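Local coordinates for protein glucanase (Clostridium thermocellum, PDB 5GXX) that probably hydrolyses internal beta-1,4-glucosidic bonds of cellulose, as a family 9 endoglucanase of the cellulosome, at residues L255-T260 against E264-A269; D372-P377 against D400-Y405; C20-P25 against L92-D97; D77-S82 against A421-T426. The protein carries 1 engineered substitution. One frame throughout, in Å; residues are numbered along the deposited sequence.

Interaction 1: residues L255-T260 against E264-A269; sequences LLARAT and EYHKFA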
loop_
_atom_site.group_PDB
_atom_site.type_symbol
_atom_site.label_atom_id
_atom_site.label_comp_id
_atom_site.label_asym_id
_atom_site.label_seq_id
_atom_site.Cartn_x
_atom_site.Cartn_y
_atom_site.Cartn_z
ATOM N N LEU A 255 -22.941 -22.065 -52.854
ATOM C CA LEU A 255 -24.369 -22.323 -52.762
ATOM C C LEU A 255 -25.086 -21.879 -54.032
ATOM O O LEU A 255 -26.008 -22.557 -54.478
ATOM C CB LEU A 255 -24.973 -21.617 -51.538
ATOM C CG LEU A 255 -24.493 -22.100 -50.170
ATOM C CD1 LEU A 255 -24.983 -21.141 -49.088
ATOM C CD2 LEU A 255 -24.911 -23.543 -49.880
ATOM N N LEU A 256 -24.676 -20.760 -54.623
ATOM C CA LEU A 256 -25.318 -20.251 -55.839
ATOM C C LEU A 256 -24.945 -21.018 -57.107
ATOM O O LEU A 256 -25.720 -21.049 -58.066
ATOM C CB LEU A 256 -25.003 -18.771 -56.034
ATOM C CG LEU A 256 -25.755 -17.763 -55.157
ATOM C CD1 LEU A 256 -25.408 -16.373 -55.665
ATOM C CD2 LEU A 256 -27.270 -17.970 -55.253
ATOM N N ALA A 257 -23.755 -21.624 -57.110
ATOM C CA ALA A 257 -23.364 -22.567 -58.158
ATOM C C ALA A 257 -24.308 -23.759 -58.142
ATOM O O ALA A 257 -24.820 -24.158 -59.190
ATOM C CB ALA A 257 -21.925 -23.039 -57.957
ATOM N N ARG A 258 -24.537 -24.323 -56.958
ATOM C CA ARG A 258 -25.480 -25.433 -56.841
ATOM C C ARG A 258 -26.910 -25.013 -57.210
ATOM O O ARG A 258 -27.592 -25.721 -57.960
ATOM C CB ARG A 258 -25.376 -26.104 -55.470
ATOM C CG ARG A 258 -26.231 -27.346 -55.290
ATOM C CD ARG A 258 -25.856 -28.078 -54.016
ATOM N NE ARG A 258 -26.175 -27.266 -52.839
ATOM C CZ ARG A 258 -25.839 -27.572 -51.592
ATOM N NH1 ARG A 258 -25.173 -28.682 -51.325
ATOM N NH2 ARG A 258 -26.194 -26.761 -50.606
ATOM N N ALA A 259 -27.345 -23.845 -56.745
ATOM C CA ALA A 259 -28.737 -23.414 -56.940
ATOM C C ALA A 259 -29.135 -22.991 -58.355
ATOM O O ALA A 259 -30.231 -23.336 -58.802
ATOM C CB ALA A 259 -29.123 -22.331 -55.936
ATOM N N THR A 260 -28.281 -22.240 -59.046
ATOM C CA THR A 260 -28.593 -21.759 -60.393
ATOM C C THR A 260 -27.922 -22.602 -61.474
ATOM O O THR A 260 -28.353 -22.591 -62.630
ATOM C CB THR A 260 -28.166 -20.293 -60.618
ATOM O OG1 THR A 260 -26.734 -20.210 -60.649
ATOM C CG2 THR A 260 -28.731 -19.374 -59.529
ATOM N N GLU A 264 -20.728 -18.772 -64.019
ATOM C CA GLU A 264 -20.006 -17.745 -63.263
ATOM C C GLU A 264 -19.695 -18.174 -61.823
ATOM O O GLU A 264 -18.631 -17.847 -61.294
ATOM C CB GLU A 264 -20.738 -16.400 -63.300
ATOM C CG GLU A 264 -21.985 -16.346 -62.436
ATOM C CD GLU A 264 -22.757 -15.055 -62.618
ATOM O OE1 GLU A 264 -23.390 -14.894 -63.680
ATOM O OE2 GLU A 264 -22.752 -14.218 -61.693
ATOM N N TYR A 265 -20.613 -18.912 -61.205
ATOM C CA TYR A 265 -20.455 -19.337 -59.815
ATOM C C TYR A 265 -19.505 -20.529 -59.739
ATOM O O TYR A 265 -18.757 -20.677 -58.768
ATOM C CB TYR A 265 -21.799 -19.658 -59.160
ATOM C CG TYR A 265 -22.741 -18.477 -59.196
ATOM C CD1 TYR A 265 -22.384 -17.277 -58.590
ATOM C CD2 TYR A 265 -23.969 -18.546 -59.850
ATOM C CE1 TYR A 265 -23.213 -16.177 -58.620
ATOM C CE2 TYR A 265 -24.814 -17.435 -59.896
ATOM C CZ TYR A 265 -24.422 -16.261 -59.279
ATOM O OH TYR A 265 -25.220 -15.141 -59.297
ATOM N N HIS A 266 -19.554 -21.381 -60.760
ATOM C CA HIS A 266 -18.658 -22.528 -60.842
ATOM C C HIS A 266 -17.223 -22.102 -61.112
ATOM O O HIS A 266 -16.284 -22.603 -60.477
ATOM C CB HIS A 266 -19.145 -23.548 -61.881
ATOM C CG HIS A 266 -20.279 -24.386 -61.392
ATOM N ND1 HIS A 266 -20.117 -25.392 -60.464
ATOM C CD2 HIS A 266 -21.602 -24.357 -61.688
ATOM C CE1 HIS A 266 -21.285 -25.952 -60.209
ATOM N NE2 HIS A 266 -22.204 -25.335 -60.933
ATOM N N LYS A 267 -17.058 -21.141 -62.014
ATOM C CA LYS A 267 -15.754 -20.561 -62.289
ATOM C C LYS A 267 -15.140 -19.981 -61.021
ATOM O O LYS A 267 -13.950 -20.229 -60.754
ATOM C CB LYS A 267 -15.831 -19.485 -63.374
ATOM C CG LYS A 267 -14.528 -18.751 -63.643
ATOM C CD LYS A 267 -14.651 -17.804 -64.832
ATOM C CE LYS A 267 -13.312 -17.141 -65.122
ATOM N NZ LYS A 267 -13.313 -16.500 -66.465
ATOM N N PHE A 268 -15.935 -19.204 -60.285
ATOM C CA PHE A 268 -15.466 -18.640 -59.020
ATOM C C PHE A 268 -15.065 -19.713 -58.011
ATOM O O PHE A 268 -13.966 -19.623 -57.453
ATOM C CB PHE A 268 -16.480 -17.686 -58.374
ATOM C CG PHE A 268 -16.015 -17.201 -57.026
ATOM C CD1 PHE A 268 -15.201 -16.085 -56.944
ATOM C CD2 PHE A 268 -16.289 -17.933 -55.876
ATOM C CE1 PHE A 268 -14.720 -15.652 -55.709
ATOM C CE2 PHE A 268 -15.817 -17.511 -54.640
ATOM C CZ PHE A 268 -15.021 -16.375 -54.562
ATOM N N ALA A 269 -15.928 -20.701 -57.774
ATOM C CA ALA A 269 -15.678 -21.741 -56.776
ATOM C C ALA A 269 -14.389 -22.478 -57.120
ATOM O O ALA A 269 -13.608 -22.767 -56.220
ATOM C CB ALA A 269 -16.852 -22.721 -56.703
HETATM O O HOH W 1 -24.427 -26.829 -60.930
#
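An alpha-alpha hairpin, two consecutive helices joined by a short turn, brings Leu-256, Ala-257 and Thr-260 of helix 249-260 against Tyr-265 and His-266 of helix 263-276, within the (alpha/alpha)6 barrel characteristic of glycosyl hydrolase family 9. The two segments run roughly antiparallel (148°), their axes 8.1 Å apart at closest. Such nearness rests on a small residue at the crossing: Ala-257 CB lies 3.6 Å from Tyr-265 CB. The same methyl sits over the centre of the His-266 ring, 3.7 Å from its centroid, a CH-pi contact. In a second CH-pi contact Leu-256 CB stands 3.8 Å from the centroid of the Tyr-265 ring, whose other face is covered by Glu-264 CG, so the phenol is sandwiched. Thr-260 OG1 stands between its backbone N and carbonyl carbon (chi1 70°), which turns it back to donate to Leu-256 O at 2.9 Å and sets it at the ring's edge, 3.3 Å from Tyr-265 CD2. Thr-260 N reaches the same oxygen from the opposite face of its carbonyl plane. A water in the plane of the imidazole links the helices, 2.7 Å from His-266 NE2 and donating to Ala-257 O. Tyr-265 OH bonds to Glu-222, and His-266 ND1 to Tyr-315 of helix 301-318. Beyond the pair, Leu-255 and Leu-256 pack on helix 198-212, and Arg-258 reaches Glu-74 of helix 58-75.

Interaction 2: residues D372-P377 against D400-Y405; sequences DKRDIP and DNIEDY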
loop_
_atom_site.group_PDB
_atom_site.type_symbol
_atom_site.label_atom_id
_atom_site.label_comp_id
_atom_site.label_asym_id
_atom_site.label_seq_id
_atom_site.Cartn_x
_atom_site.Cartn_y
_atom_site.Cartn_z
ATOM N N ASP A 372 -6.546 -13.652 -10.877
ATOM C CA ASP A 372 -6.307 -12.794 -12.040
ATOM C C ASP A 372 -4.871 -12.979 -12.562
ATOM O O ASP A 372 -4.131 -12.021 -12.788
ATOM C CB ASP A 372 -6.661 -11.335 -11.691
ATOM C CG ASP A 372 -6.665 -10.424 -12.901
ATOM O OD1 ASP A 372 -6.769 -10.915 -14.041
ATOM O OD2 ASP A 372 -6.567 -9.185 -12.718
ATOM N N LYS A 373 -4.469 -14.240 -12.712
ATOM C CA LYS A 373 -3.174 -14.584 -13.311
ATOM C C LYS A 373 -3.353 -15.736 -14.288
ATOM O O LYS A 373 -4.176 -16.623 -14.091
ATOM C CB LYS A 373 -2.145 -15.039 -12.266
ATOM C CG LYS A 373 -1.685 -13.955 -11.303
ATOM C CD LYS A 373 -0.587 -14.477 -10.394
ATOM C CE LYS A 373 0.282 -13.320 -9.887
ATOM N NZ LYS A 373 1.265 -13.769 -8.853
ATOM N N ARG A 374 -2.516 -15.752 -15.315
ATOM C CA ARG A 374 -2.524 -16.859 -16.269
ATOM C C ARG A 374 -1.606 -18.001 -15.864
ATOM O O ARG A 374 -1.819 -19.143 -16.283
ATOM C CB ARG A 374 -2.135 -16.375 -17.663
ATOM C CG ARG A 374 -3.245 -15.608 -18.347
ATOM C CD ARG A 374 -2.849 -15.386 -19.791
ATOM N NE ARG A 374 -2.013 -14.200 -19.856
ATOM C CZ ARG A 374 -2.500 -12.967 -19.814
ATOM N NH1 ARG A 374 -3.807 -12.786 -19.714
ATOM N NH2 ARG A 374 -1.689 -11.922 -19.857
ATOM N N ASP A 375 -0.567 -17.687 -15.099
ATOM C CA ASP A 375 0.434 -18.683 -14.729
ATOM C C ASP A 375 0.053 -19.520 -13.514
ATOM O O ASP A 375 0.706 -20.522 -13.208
ATOM C CB ASP A 375 1.816 -18.031 -14.533
ATOM C CG ASP A 375 1.825 -16.958 -13.459
ATOM O OD1 ASP A 375 0.947 -16.071 -13.466
ATOM O OD2 ASP A 375 2.742 -16.968 -12.605
ATOM N N ILE A 376 -0.986 -19.093 -12.799
ATOM C CA ILE A 376 -1.441 -19.811 -11.608
ATOM C C ILE A 376 -2.955 -19.981 -11.720
ATOM O O ILE A 376 -3.655 -18.973 -11.895
ATOM C CB ILE A 376 -1.051 -19.063 -10.311
ATOM C CG1 ILE A 376 0.478 -19.078 -10.129
ATOM C CG2 ILE A 376 -1.760 -19.694 -9.124
ATOM C CD1 ILE A 376 1.014 -18.193 -8.992
ATOM N N PRO A 377 -3.454 -21.239 -11.698
ATOM C CA PRO A 377 -2.705 -22.497 -11.565
ATOM C C PRO A 377 -1.906 -22.850 -12.822
ATOM O O PRO A 377 -2.231 -22.391 -13.925
ATOM C CB PRO A 377 -3.798 -23.539 -11.286
ATOM C CG PRO A 377 -5.015 -22.964 -11.973
ATOM C CD PRO A 377 -4.910 -21.479 -11.716
ATOM N N ASP A 400 2.573 -25.464 -26.532
ATOM C CA ASP A 400 1.356 -25.385 -25.741
ATOM C C ASP A 400 1.609 -24.492 -24.529
ATOM O O ASP A 400 2.168 -24.947 -23.525
ATOM C CB ASP A 400 1.007 -26.815 -25.310
ATOM C CG ASP A 400 -0.285 -26.919 -24.533
ATOM O OD1 ASP A 400 -1.121 -25.996 -24.630
ATOM O OD2 ASP A 400 -0.428 -27.951 -23.828
ATOM N N ASN A 401 1.225 -23.224 -24.636
ATOM C CA ASN A 401 1.585 -22.215 -23.650
ATOM C C ASN A 401 0.373 -21.296 -23.500
ATOM O O ASN A 401 -0.144 -20.766 -24.494
ATOM C CB ASN A 401 2.822 -21.482 -24.187
ATOM C CG ASN A 401 3.243 -20.295 -23.346
ATOM O OD1 ASN A 401 2.651 -19.992 -22.308
ATOM N ND2 ASN A 401 4.283 -19.603 -23.809
ATOM N N ILE A 402 -0.129 -21.122 -22.280
ATOM C CA ILE A 402 -1.297 -20.274 -22.076
ATOM C C ILE A 402 -1.035 -18.813 -22.486
ATOM O O ILE A 402 -1.952 -18.061 -22.812
ATOM C CB ILE A 402 -1.804 -20.344 -20.608
ATOM C CG1 ILE A 402 -3.258 -19.867 -20.521
ATOM C CG2 ILE A 402 -0.864 -19.576 -19.652
ATOM C CD1 ILE A 402 -3.859 -19.974 -19.103
ATOM N N GLU A 403 0.234 -18.420 -22.481
ATOM C CA GLU A 403 0.603 -17.048 -22.799
ATOM C C GLU A 403 0.538 -16.757 -24.299
ATOM O O GLU A 403 0.499 -15.588 -24.708
ATOM C CB GLU A 403 1.988 -16.698 -22.250
ATOM C CG GLU A 403 2.092 -16.739 -20.725
ATOM C CD GLU A 403 1.257 -15.683 -20.015
ATOM O OE1 GLU A 403 0.852 -14.665 -20.631
ATOM O OE2 GLU A 403 1.026 -15.864 -18.803
ATOM N N ASP A 404 0.525 -17.811 -25.110
ATOM C CA ASP A 404 0.493 -17.631 -26.559
ATOM C C ASP A 404 -0.954 -17.437 -26.997
ATOM O O ASP A 404 -1.649 -18.399 -27.335
ATOM C CB ASP A 404 1.150 -18.798 -27.298
ATOM C CG ASP A 404 1.388 -18.489 -28.765
ATOM O OD1 ASP A 404 0.689 -17.601 -29.297
ATOM O OD2 ASP A 404 2.256 -19.135 -29.383
ATOM N N TYR A 405 -1.408 -16.193 -26.949
ATOM C CA TYR A 405 -2.789 -15.830 -27.274
ATOM C C TYR A 405 -3.084 -15.905 -28.777
ATOM O O TYR A 405 -4.227 -15.681 -29.203
ATOM C CB TYR A 405 -3.147 -14.442 -26.704
ATOM C CG TYR A 405 -2.235 -13.355 -27.220
ATOM C CD1 TYR A 405 -2.468 -12.746 -28.454
ATOM C CD2 TYR A 405 -1.109 -12.973 -26.491
ATOM C CE1 TYR A 405 -1.615 -11.761 -28.936
ATOM C CE2 TYR A 405 -0.251 -11.993 -26.963
ATOM C CZ TYR A 405 -0.506 -11.400 -28.187
ATOM O OH TYR A 405 0.366 -10.437 -28.646
#
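Arg-374 turns sharply at its third torsion (chi3 -85°) and Glu-403 at its second (chi2 -66°), and these two bends bring NE of the one to the carboxylate of the other. Arg-374 NE donates to Glu-403 OE1 at 3.0 Å in a nearly straight hydrogen bond, the heart of a salt bridge. The acceptor lies close to the guanidinium plane, yet the donor comes in from above the carboxylate plane, the two flat groups being 73° apart. The bridge rests on one hydrogen bond and is not bidentate; Glu-403 OE2 lies 3.4 Å from Arg-374 CB. Both partners belong to the long irregular connection between helices 364-367 and 412-429. Within it Ile-402 and Glu-403 are the central residues of a type I beta turn from Asn-401 to Asp-404, and an Asx turn reinforces the bend, Asn-401 OD1 accepting from Glu-403 N at 2.9 Å. Ile-402 packs its CG2 and CD1 methyls against the carbonyl oxygen of Arg-374, with CG2 also 4.0 Å from Arg-374 CB. The contact buries Asp-375 N without any partner in the model. On the arginine side a cation-pi interaction with Trp-122 provides a second anchor, while Ile-402 O accepts from His-362 ND1.

Interaction 3: residues C20-P25 against L92-D97; sequences CQQAGP and LAFALD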
loop_
_atom_site.group_PDB
_atom_site.type_symbol
_atom_site.label_atom_id
_atom_site.label_comp_id
_atom_site.label_asym_id
_atom_site.label_seq_id
_atom_site.Cartn_x
_atom_site.Cartn_y
_atom_site.Cartn_z
ATOM N N CYS A 20 -19.460 -25.351 -23.367
ATOM C CA CYS A 20 -18.493 -24.653 -22.516
ATOM C C CYS A 20 -18.581 -23.126 -22.676
ATOM O O CYS A 20 -18.152 -22.381 -21.791
ATOM C CB CYS A 20 -17.084 -25.103 -22.882
ATOM S SG CYS A 20 -16.777 -26.840 -22.566
ATOM N N GLN A 21 -19.135 -22.679 -23.802
ATOM C CA GLN A 21 -19.191 -21.256 -24.141
ATOM C C GLN A 21 -20.502 -20.598 -23.736
ATOM O O GLN A 21 -20.676 -19.389 -23.930
ATOM C CB GLN A 21 -19.008 -21.059 -25.647
ATOM C CG GLN A 21 -17.682 -21.574 -26.196
ATOM C CD GLN A 21 -16.496 -20.843 -25.613
ATOM O OE1 GLN A 21 -15.894 -21.303 -24.655
ATOM N NE2 GLN A 21 -16.204 -19.660 -26.148
ATOM N N GLN A 22 -21.434 -21.380 -23.204
ATOM C CA GLN A 22 -22.767 -20.842 -22.950
ATOM C C GLN A 22 -22.826 -19.807 -21.835
ATOM O O GLN A 22 -22.287 -20.016 -20.745
ATOM C CB GLN A 22 -23.772 -21.961 -22.681
ATOM C CG GLN A 22 -24.082 -22.771 -23.924
ATOM C CD GLN A 22 -24.998 -23.949 -23.630
ATOM O OE1 GLN A 22 -25.142 -24.377 -22.479
ATOM N NE2 GLN A 22 -25.578 -24.519 -24.695
ATOM N N ALA A 23 -23.477 -18.689 -22.141
ATOM C CA ALA A 23 -23.758 -17.689 -21.122
ATOM C C ALA A 23 -25.070 -18.036 -20.427
ATOM O O ALA A 23 -25.887 -18.797 -20.954
ATOM C CB ALA A 23 -23.798 -16.307 -21.750
ATOM N N GLY A 24 -25.247 -17.514 -19.216
ATOM C CA GLY A 24 -26.462 -17.771 -18.452
ATOM C C GLY A 24 -27.734 -17.193 -19.043
ATOM O O GLY A 24 -27.719 -16.144 -19.700
ATOM N N PRO A 25 -28.878 -17.834 -18.764
ATOM C CA PRO A 25 -28.969 -19.058 -17.973
ATOM C C PRO A 25 -28.664 -20.309 -18.804
ATOM O O PRO A 25 -29.054 -20.402 -19.967
ATOM C CB PRO A 25 -30.419 -19.045 -17.483
ATOM C CG PRO A 25 -31.157 -18.370 -18.614
ATOM C CD PRO A 25 -30.203 -17.305 -19.132
ATOM N N LEU A 92 -27.202 -25.354 -31.516
ATOM C CA LEU A 92 -27.521 -24.301 -32.467
ATOM C C LEU A 92 -28.699 -23.471 -31.945
ATOM O O LEU A 92 -28.628 -22.239 -31.975
ATOM C CB LEU A 92 -27.809 -24.884 -33.858
ATOM C CG LEU A 92 -28.363 -23.901 -34.888
ATOM C CD1 LEU A 92 -27.441 -22.697 -35.103
ATOM C CD2 LEU A 92 -28.618 -24.617 -36.192
ATOM N N ALA A 93 -29.741 -24.131 -31.438
ATOM C CA ALA A 93 -30.957 -23.406 -31.046
ATOM C C ALA A 93 -30.657 -22.395 -29.958
ATOM O O ALA A 93 -31.256 -21.326 -29.907
ATOM C CB ALA A 93 -32.056 -24.370 -30.584
ATOM N N PHE A 94 -29.745 -22.756 -29.066
ATOM C CA PHE A 94 -29.366 -21.892 -27.957
ATOM C C PHE A 94 -28.838 -20.554 -28.479
ATOM O O PHE A 94 -29.181 -19.490 -27.957
ATOM C CB PHE A 94 -28.339 -22.620 -27.072
ATOM C CG PHE A 94 -28.029 -21.903 -25.797
ATOM C CD1 PHE A 94 -28.801 -22.146 -24.667
ATOM C CD2 PHE A 94 -26.971 -21.011 -25.717
ATOM C CE1 PHE A 94 -28.555 -21.484 -23.473
ATOM C CE2 PHE A 94 -26.721 -20.351 -24.520
ATOM C CZ PHE A 94 -27.505 -20.586 -23.401
ATOM N N ALA A 95 -27.998 -20.596 -29.508
ATOM C CA ALA A 95 -27.460 -19.378 -30.093
ATOM C C ALA A 95 -28.536 -18.608 -30.859
ATOM O O ALA A 95 -28.632 -17.392 -30.733
ATOM C CB ALA A 95 -26.269 -19.694 -31.003
ATOM N N LEU A 96 -29.332 -19.313 -31.659
ATOM C CA LEU A 96 -30.409 -18.680 -32.409
ATOM C C LEU A 96 -31.400 -17.987 -31.471
ATOM O O LEU A 96 -31.864 -16.893 -31.800
ATOM C CB LEU A 96 -31.139 -19.671 -33.324
ATOM C CG LEU A 96 -30.221 -20.229 -34.423
ATOM C CD1 LEU A 96 -30.971 -21.222 -35.293
ATOM C CD2 LEU A 96 -29.551 -19.166 -35.280
ATOM N N ASP A 97 -31.707 -18.582 -30.318
ATOM C CA ASP A 97 -32.628 -17.950 -29.370
ATOM C C ASP A 97 -32.103 -16.585 -28.934
ATOM O O ASP A 97 -32.863 -15.627 -28.807
ATOM C CB ASP A 97 -32.897 -18.847 -28.161
ATOM C CG ASP A 97 -33.798 -20.017 -28.506
ATOM O OD1 ASP A 97 -34.406 -20.012 -29.595
ATOM O OD2 ASP A 97 -33.905 -20.955 -27.692
#
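Gln-22 lies along the ring of Phe-94, its side chain running over it from CB to NE2. CB comes first, 3.8 Å from Phe-94 CE2 near the rim. CG follows over the face, 3.6 Å from the same CE2, in a CH-pi contact. Because the chain is extended beyond CG (chi2 176°), it carries the amide onward across the ring: CD passes above CD2 and CE2, and NE2 ends 3.8 Å from Phe-94 CG, offset from the centre. The amide is stacked on the ring, the two planes 25° apart, while OE1 accepts from Asn-30 ND2. Two backbone oxygens meet the ring in its plane: Ala-23 O is 3.4 Å from Phe-94 CZ, and Pro-25 O is 3.7 Å from CE1. Ala-23 O is buried here with no hydrogen-bonding partner in the model. Within the (alpha/alpha)6 barrel of family 9, Phe-94 thus joins helix 85-101 to the loop following helix 7-20, while Leu-92 and Leu-96 of its own helix pack against helices 58-75 and 142-158.

Interaction 4: residues D77-S82 against A421-T426; sequences DDIEAS and ALCRLT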
loop_
_atom_site.group_PDB
_atom_site.type_symbol
_atom_site.label_atom_id
_atom_site.label_comp_id
_atom_site.label_asym_id
_atom_site.label_seq_id
_atom_site.Cartn_x
_atom_site.Cartn_y
_atom_site.Cartn_z
ATOM N N ASP A 77 -28.795 -35.468 -41.931
ATOM C CA ASP A 77 -29.339 -36.813 -42.134
ATOM C C ASP A 77 -28.261 -37.883 -42.203
ATOM O O ASP A 77 -28.533 -39.061 -41.975
ATOM C CB ASP A 77 -30.116 -36.886 -43.449
ATOM C CG ASP A 77 -31.429 -36.136 -43.400
ATOM O OD1 ASP A 77 -32.030 -36.026 -42.309
ATOM O OD2 ASP A 77 -31.850 -35.670 -44.478
ATOM N N ASP A 78 -27.050 -37.469 -42.556
ATOM C CA ASP A 78 -25.986 -38.411 -42.876
ATOM C C ASP A 78 -25.151 -38.824 -41.664
ATOM O O ASP A 78 -24.266 -39.673 -41.780
ATOM C CB ASP A 78 -25.105 -37.837 -43.991
ATOM C CG ASP A 78 -25.877 -37.587 -45.270
ATOM O OD1 ASP A 78 -26.719 -38.441 -45.629
ATOM O OD2 ASP A 78 -25.637 -36.545 -45.923
ATOM N N ILE A 79 -25.439 -38.231 -40.510
ATOM C CA ILE A 79 -24.626 -38.413 -39.310
ATOM C C ILE A 79 -25.351 -39.065 -38.139
ATOM O O ILE A 79 -24.930 -38.917 -36.990
ATOM C CB ILE A 79 -24.066 -37.066 -38.785
ATOM C CG1 ILE A 79 -25.203 -36.129 -38.360
ATOM C CG2 ILE A 79 -23.169 -36.398 -39.835
ATOM C CD1 ILE A 79 -24.797 -35.051 -37.372
ATOM N N GLU A 80 -26.440 -39.784 -38.389
ATOM C CA GLU A 80 -27.187 -40.273 -37.233
ATOM C C GLU A 80 -26.483 -41.373 -36.428
ATOM O O GLU A 80 -26.687 -41.485 -35.218
ATOM C CB GLU A 80 -28.670 -40.501 -37.541
ATOM C CG GLU A 80 -29.519 -39.283 -37.137
ATOM C CD GLU A 80 -30.831 -39.179 -37.899
ATOM O OE1 GLU A 80 -31.303 -40.202 -38.444
ATOM O OE2 GLU A 80 -31.403 -38.069 -37.954
ATOM N N ALA A 81 -25.611 -42.120 -37.096
ATOM C CA ALA A 81 -24.762 -43.132 -36.466
ATOM C C ALA A 81 -23.773 -42.568 -35.443
ATOM O O ALA A 81 -23.474 -43.228 -34.447
ATOM C CB ALA A 81 -24.028 -43.934 -37.520
ATOM N N SER A 82 -23.258 -41.363 -35.686
ATOM C CA SER A 82 -22.418 -40.658 -34.715
ATOM C C SER A 82 -23.162 -40.307 -33.427
ATOM O O SER A 82 -22.533 -40.045 -32.401
ATOM C CB SER A 82 -21.881 -39.359 -35.318
ATOM O OG SER A 82 -22.924 -38.412 -35.477
ATOM N N ALA A 421 -17.084 -29.867 -41.441
ATOM C CA ALA A 421 -16.156 -30.845 -42.015
ATOM C C ALA A 421 -16.097 -32.195 -41.292
ATOM O O ALA A 421 -16.023 -33.249 -41.941
ATOM C CB ALA A 421 -14.788 -30.198 -42.143
ATOM N N LEU A 422 -16.168 -32.186 -39.961
ATOM C CA LEU A 422 -16.246 -33.438 -39.206
ATOM C C LEU A 422 -17.565 -34.169 -39.475
ATOM O O LEU A 422 -17.591 -35.401 -39.551
ATOM C CB LEU A 422 -16.049 -33.223 -37.704
ATOM C CG LEU A 422 -14.677 -32.711 -37.267
ATOM C CD1 LEU A 422 -14.700 -32.243 -35.803
ATOM C CD2 LEU A 422 -13.610 -33.793 -37.488
ATOM N N CYS A 423 -18.652 -33.424 -39.624
ATOM C CA CYS A 423 -19.908 -34.050 -40.060
ATOM C C CYS A 423 -19.721 -34.819 -41.368
ATOM O O CYS A 423 -20.158 -35.966 -41.471
ATOM C CB CYS A 423 -21.020 -33.021 -40.254
ATOM S SG CYS A 423 -21.700 -32.372 -38.725
ATOM N N ARG A 424 -19.079 -34.210 -42.365
ATOM C CA ARG A 424 -18.832 -34.894 -43.631
ATOM C C ARG A 424 -17.994 -36.159 -43.441
ATOM O O ARG A 424 -18.288 -37.214 -44.026
ATOM C CB ARG A 424 -18.130 -33.942 -44.608
ATOM C CG ARG A 424 -17.759 -34.565 -45.953
ATOM C CD ARG A 424 -18.965 -35.221 -46.633
ATOM N NE ARG A 424 -18.572 -35.683 -47.960
ATOM C CZ ARG A 424 -17.825 -36.769 -48.175
ATOM N NH1 ARG A 424 -17.413 -37.544 -47.172
ATOM N NH2 ARG A 424 -17.488 -37.091 -49.419
ATOM N N LEU A 425 -16.949 -36.073 -42.620
ATOM C CA LEU A 425 -16.047 -37.210 -42.486
ATOM C C LEU A 425 -16.658 -38.351 -41.679
ATOM O O LEU A 425 -16.460 -39.525 -42.011
ATOM C CB LEU A 425 -14.696 -36.753 -41.939
ATOM C CG LEU A 425 -13.856 -36.092 -43.036
ATOM C CD1 LEU A 425 -12.819 -35.148 -42.432
ATOM C CD2 LEU A 425 -13.209 -37.127 -43.971
ATOM N N THR A 426 -17.416 -38.033 -40.636
ATOM C CA THR A 426 -18.047 -39.107 -39.874
ATOM C C THR A 426 -19.172 -39.731 -40.692
ATOM O O THR A 426 -19.385 -40.945 -40.613
ATOM C CB THR A 426 -18.510 -38.684 -38.469
ATOM O OG1 THR A 426 -18.829 -39.854 -37.704
ATOM C CG2 THR A 426 -19.731 -37.794 -38.533
HETATM O O HOH W 2 -22.289 -40.795 -38.942
#
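Ile-79 O is gripped twice by Ser-82, whose side chain and backbone both turn back to it. Ser-82 OG donates at 2.6 Å to Ile-79 O, lying in the carbonyl plane, and Ser-82 N adds a weak bond to the same oxygen. The short turn so closed presents Ile-79 and Ser-82 together to Cys-423 and Thr-426. Ile-79 does the touching with its CG2 branch, which stands anti to the carbonyl carbon while CG1 takes the position between N and C (chi1 63°). That methyl sits 3.5 Å from Cys-423 O, with Cys-423 CB and Thr-426 CG2 as its further neighbours. The contact sets the connection between helices 58-75 and 85-101 of the (alpha/alpha)6 barrel against helix 412-429. Thr-426 meets the isoleucine at about a right angle, and its OG1 lies 3.9 Å from Ser-82 CB. The torsion that turns Thr-426 OG1 anti to its own N (chi1 -167°) leaves CG2 between N and the carbonyl carbon, facing Ile-79. The hydroxyl's hydrogen bond goes instead to Gly-430 O, just beyond the helix. A water adds a tenuous link across the contact, accepting weakly from Ser-82 N and donating weakly to Thr-426 O at 3.4 Å. Cys-423, beside Ile-79, also touches Tyr-75 of helix 58-75. On other faces of helix 412-429, Leu-422 and Leu-425 pack against helices 7-20 and 322-340.

From the N terminus, residues 20-25 come first and wait until 92-97 to close interaction 3, a loop that takes in helix 58-75. Before it closes, residues 77-82 open interaction 4, so the two cross; the partner of 77-82 arrives only at 421-426, 338 residues later, across most of the family 9 region. Inside that long span are nested the local hairpin of interaction 1, joining helices 249-260 and 263-276, and then interaction 2, closed within the loops leading to helix 412-429. None of the four touch: centres of interactions 3 and 4 lie 22 Å apart, those of interactions 1 and 2 45 Å. Together they tie helices and connecting loops of the helical domain, locally and across its length.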